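Local atomic coordinates of SusD superfamily protein (Bacteroides vulgatus ATCC 8482, PDB entry 3JQ0), a protein that probably binds glycans or other nutrients at the outer membrane of a gut bacterium. Residues 191-194 with 195-198; 208-211 with 212-216. All coordinates share one frame; numbering follows the deposited sequence. Where two conformers were deposited one is given.

Interaction 1. Residues 191-194 with 195-198; sequences EAYL and WSGR
Trp195 N donates to Glu191 O at 3.0 Å, the first of four successive i to i+4 bonds that join 191-194 to 195-198 in the last two turns of helix 182-199. Ser196 N reaches Ala192 O at 2.9 Å. Gly197 N to Tyr193 O is equally short, yet its donor stands 35° out of the carbonyl plane, away from the lone-pair directions; Arg198 N then binds Leu194 O.

The side chains meet the preceding turn mainly through its carbonyl oxygens. Trp195 rests its CB against two of them, 3.5 Å from Ala192 O. From there CG lies anti to the backbone N (chi1 -174°), which carries the indole off the helix onto Leu119 and Arg120 of helix 97-122 and Arg453 and Leu454 of helix 448-455. Arg198 sets CB 3.4 Å from Leu194 O, and its guanidinium group leaves the helix, NH2 bonding to Leu455 O. In the conformer given, Ser196 holds OG between its backbone N and carbonyl carbon (chi1 63°), 4.3 Å from Tyr193 CD2 and oblique to that ring. Placed so, the hydroxyl is bonded to Asp206 and Lys157, and the same lysine makes a cation-pi contact with Tyr193, so Lys157 serves both the buried serine and the tyrosine ring. Glu191 leads away to Tyr362 and Gln370.

Backbone bonds of Ser196 with Gly202 and of Gly197 with Gly203 fasten the end of the helix to the turn that follows. Helix 182-199, that turn and helix 204-217 form an antiparallel helical hairpin, consistent with the TPR-like helical scaffold of SusD proteins.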
# COMPACT_ATOMS: atom_id res chain seq x y z
N GLU A 191 4.72 -6.25 -10.68
CA GLU A 191 5.59 -5.56 -9.77
C GLU A 191 6.97 -6.18 -9.72
O GLU A 191 8.00 -5.49 -9.69
CB GLU A 191 5.02 -5.54 -8.34
CG GLU A 191 3.70 -4.82 -8.22
CD GLU A 191 3.36 -4.53 -6.77
OE1 GLU A 191 3.34 -5.45 -5.92
OE2 GLU A 191 3.21 -3.33 -6.47
N ALA A 192 7.03 -7.50 -9.67
CA ALA A 192 8.29 -8.22 -9.53
C ALA A 192 9.17 -8.04 -10.77
O ALA A 192 10.39 -7.83 -10.64
CB ALA A 192 8.04 -9.71 -9.29
N TYR A 193 8.58 -8.08 -11.97
CA TYR A 193 9.37 -7.91 -13.18
C TYR A 193 9.73 -6.44 -13.39
O TYR A 193 10.79 -6.16 -13.97
CB TYR A 193 8.70 -8.59 -14.38
CG TYR A 193 8.88 -10.07 -14.37
CD1 TYR A 193 8.04 -10.92 -13.66
CD2 TYR A 193 9.89 -10.66 -15.12
CE1 TYR A 193 8.24 -12.28 -13.66
CE2 TYR A 193 10.08 -12.03 -15.13
CZ TYR A 193 9.25 -12.85 -14.39
OH TYR A 193 9.42 -14.22 -14.39
N LEU A 194 8.91 -5.47 -12.95
CA LEU A 194 9.41 -4.10 -12.93
C LEU A 194 10.65 -3.97 -12.05
O LEU A 194 11.64 -3.33 -12.43
CB LEU A 194 8.33 -3.12 -12.43
CG LEU A 194 7.23 -2.70 -13.38
CD1 LEU A 194 6.27 -1.74 -12.66
CD2 LEU A 194 7.81 -2.02 -14.63
N TRP A 195 10.61 -4.59 -10.87
CA TRP A 195 11.68 -4.49 -9.92
C TRP A 195 12.95 -5.16 -10.48
O TRP A 195 14.04 -4.58 -10.49
CB TRP A 195 11.32 -5.16 -8.59
CG TRP A 195 12.35 -4.96 -7.54
CD1 TRP A 195 13.45 -5.73 -7.32
CD2 TRP A 195 12.42 -3.90 -6.59
NE1 TRP A 195 14.20 -5.21 -6.31
CE2 TRP A 195 13.58 -4.10 -5.83
CE3 TRP A 195 11.60 -2.80 -6.30
CZ2 TRP A 195 13.96 -3.24 -4.79
CZ3 TRP A 195 11.99 -1.95 -5.30
CH2 TRP A 195 13.14 -2.19 -4.54
N SER A 196 12.82 -6.37 -11.01
CA SER A 196 14.04 -6.95 -11.58
C SER A 196 14.52 -6.18 -12.80
O SER A 196 15.72 -6.01 -12.98
CB SER A 196 13.91 -8.41 -11.91
OG SER A 196 12.94 -8.67 -12.90
N GLY A 197 13.59 -5.63 -13.60
CA GLY A 197 13.98 -4.87 -14.78
C GLY A 197 14.79 -3.61 -14.41
O GLY A 197 15.78 -3.30 -15.07
N ARG A 198 14.34 -2.88 -13.38
CA ARG A 198 14.89 -1.58 -13.04
C ARG A 198 15.95 -1.64 -11.96
O ARG A 198 16.91 -0.86 -12.02
CB ARG A 198 13.73 -0.66 -12.65
CG ARG A 198 14.10 0.76 -12.26
CD ARG A 198 14.61 1.58 -13.45
NE ARG A 198 14.82 2.94 -12.99
CZ ARG A 198 14.78 4.03 -13.74
NH1 ARG A 198 14.55 3.95 -15.04
NH2 ARG A 198 14.91 5.19 -13.16

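Interaction 2. Residues 208-211 with 212-216; sequences TIAK and NAFEN
Helix 204-217 is the second arm of a helical hairpin, and two of its turns meet here, with Phe214 leaning back against the carbonyl of Ala210. Phe214 N gives that oxygen a bond of 3.0 Å. The ring's CD2 comes to 3.1 Å from the same Ala210 O, which lies oblique to the ring, while CE2 sits 4.3 Å from Ala210 CB. With CG beside its own backbone N (chi1 -64°), the ring is laid back along the preceding turn. Matching backbone bonds run from Asn212 to Thr208, Ala213 to Ile209 and Glu215 to Lys211.

In the TPR-like helical scaffold expected of a SusD protein, this helix is held against its neighbours by Phe214, which packs against Leu194 of helix 182-199 and Gln370 and Leu371 of helix 364-377. An alanine here is likely to open a gap between these helices and leave Ala210 CB and Leu194 without their aromatic neighbour.

Farther round, the helix is more polar, though Lys211 and Glu215 still touch Leu371. Thr208 and Asn212 run side by side in the same direction, Thr208 CG2 lying 3.8 Å from Asn212 ND2. That amide nitrogen is also 3.3 Å from Thr208 O, but its angle is too poor for a bond, so the oxygen is held by Asn212 N alone of the two. Lys211 slants across Asn212, its CE 4.2 Å from Asn212 OD1. A bend at chi3 (62°) turns the end of the lysine, whose NZ forms a salt bridge with Glu380. Glu215 brings CG to 3.3 Å from Lys211 O, while its carboxylate pairs with Lys218 through OE1.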
# COMPACT_ATOMS: atom_id res chain seq x y z
N THR A 208 8.79 -5.77 -20.54
CA THR A 208 7.78 -6.37 -21.41
C THR A 208 6.95 -7.41 -20.68
O THR A 208 5.73 -7.44 -20.76
CB THR A 208 8.42 -6.96 -22.68
OG1 THR A 208 9.01 -5.89 -23.42
CG2 THR A 208 7.44 -7.74 -23.51
N ILE A 209 7.61 -8.29 -19.91
CA ILE A 209 6.88 -9.25 -19.08
C ILE A 209 5.95 -8.54 -18.11
O ILE A 209 4.81 -8.93 -17.92
CB ILE A 209 7.86 -10.23 -18.36
CG1 ILE A 209 8.59 -11.09 -19.42
CG2 ILE A 209 7.13 -11.09 -17.36
CD1 ILE A 209 9.80 -11.78 -18.89
N ALA A 210 6.47 -7.51 -17.46
CA ALA A 210 5.65 -6.74 -16.54
C ALA A 210 4.43 -6.12 -17.21
O ALA A 210 3.31 -6.22 -16.68
CB ALA A 210 6.50 -5.63 -15.86
N LYS A 211 4.65 -5.46 -18.34
CA LYS A 211 3.56 -4.85 -19.10
C LYS A 211 2.48 -5.88 -19.39
O LYS A 211 1.30 -5.65 -19.20
CB LYS A 211 4.09 -4.25 -20.40
CG LYS A 211 3.01 -3.71 -21.32
CD LYS A 211 3.55 -3.11 -22.59
CE LYS A 211 4.29 -4.06 -23.46
NZ LYS A 211 4.47 -3.59 -24.87
N ASN A 212 2.89 -7.04 -19.88
CA ASN A 212 1.95 -8.08 -20.23
C ASN A 212 1.17 -8.61 -19.02
O ASN A 212 -0.00 -8.94 -19.13
CB ASN A 212 2.65 -9.23 -20.98
CG ASN A 212 3.17 -8.81 -22.34
OD1 ASN A 212 2.70 -7.88 -22.94
ND2 ASN A 212 4.16 -9.52 -22.81
N ALA A 213 1.84 -8.69 -17.88
CA ALA A 213 1.19 -9.09 -16.64
C ALA A 213 0.11 -8.10 -16.21
O ALA A 213 -1.03 -8.48 -15.89
CB ALA A 213 2.22 -9.30 -15.52
N PHE A 214 0.43 -6.80 -16.24
CA PHE A 214 -0.57 -5.81 -15.93
C PHE A 214 -1.73 -5.83 -16.89
O PHE A 214 -2.90 -5.69 -16.50
CB PHE A 214 0.05 -4.41 -15.82
CG PHE A 214 1.04 -4.25 -14.68
CD1 PHE A 214 0.71 -4.54 -13.37
CD2 PHE A 214 2.33 -3.80 -14.92
CE1 PHE A 214 1.60 -4.38 -12.35
CE2 PHE A 214 3.23 -3.64 -13.90
CZ PHE A 214 2.87 -3.92 -12.61
N GLU A 215 -1.45 -6.06 -18.18
CA GLU A 215 -2.52 -6.21 -19.18
C GLU A 215 -3.41 -7.40 -18.84
O GLU A 215 -4.63 -7.33 -18.97
CB GLU A 215 -1.95 -6.32 -20.58
CG GLU A 215 -1.27 -5.10 -21.12
CD GLU A 215 -2.17 -3.97 -21.55
OE1 GLU A 215 -3.41 -4.01 -21.29
OE2 GLU A 215 -1.60 -2.99 -22.15
N ASN A 216 -2.80 -8.47 -18.38
CA ASN A 216 -3.57 -9.67 -18.02
C ASN A 216 -4.56 -9.46 -16.88
O ASN A 216 -5.58 -10.11 -16.82
CB ASN A 216 -2.69 -10.84 -17.67
CG ASN A 216 -2.09 -11.51 -18.84
OD1 ASN A 216 -2.52 -11.38 -19.99
ND2 ASN A 216 -1.04 -12.27 -18.55

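Interactions 1 and 2 lie on consecutive helices, 182-199 and 204-217, with centres 11 Å apart, and they pack directly on each other. Phe214 CZ comes to 3.5 Å from Glu191 N, and Ile209 CG2 to 3.6 Å from Tyr193 CD2. Interaction 1 is the more deeply buried: its side chains reach out to several surrounding helices, and the given conformer of its serine is bonded inside the protein. Interaction 2 is partly buried, apolar where Ala210 and Phe214 face the first helix and polar where Asn212 is exposed and where Lys211 pairs with Glu380 and Glu215 with Lys218, outside the two segments. Helix 364-377 touches both, through Leu194 in one and Phe214 in the other.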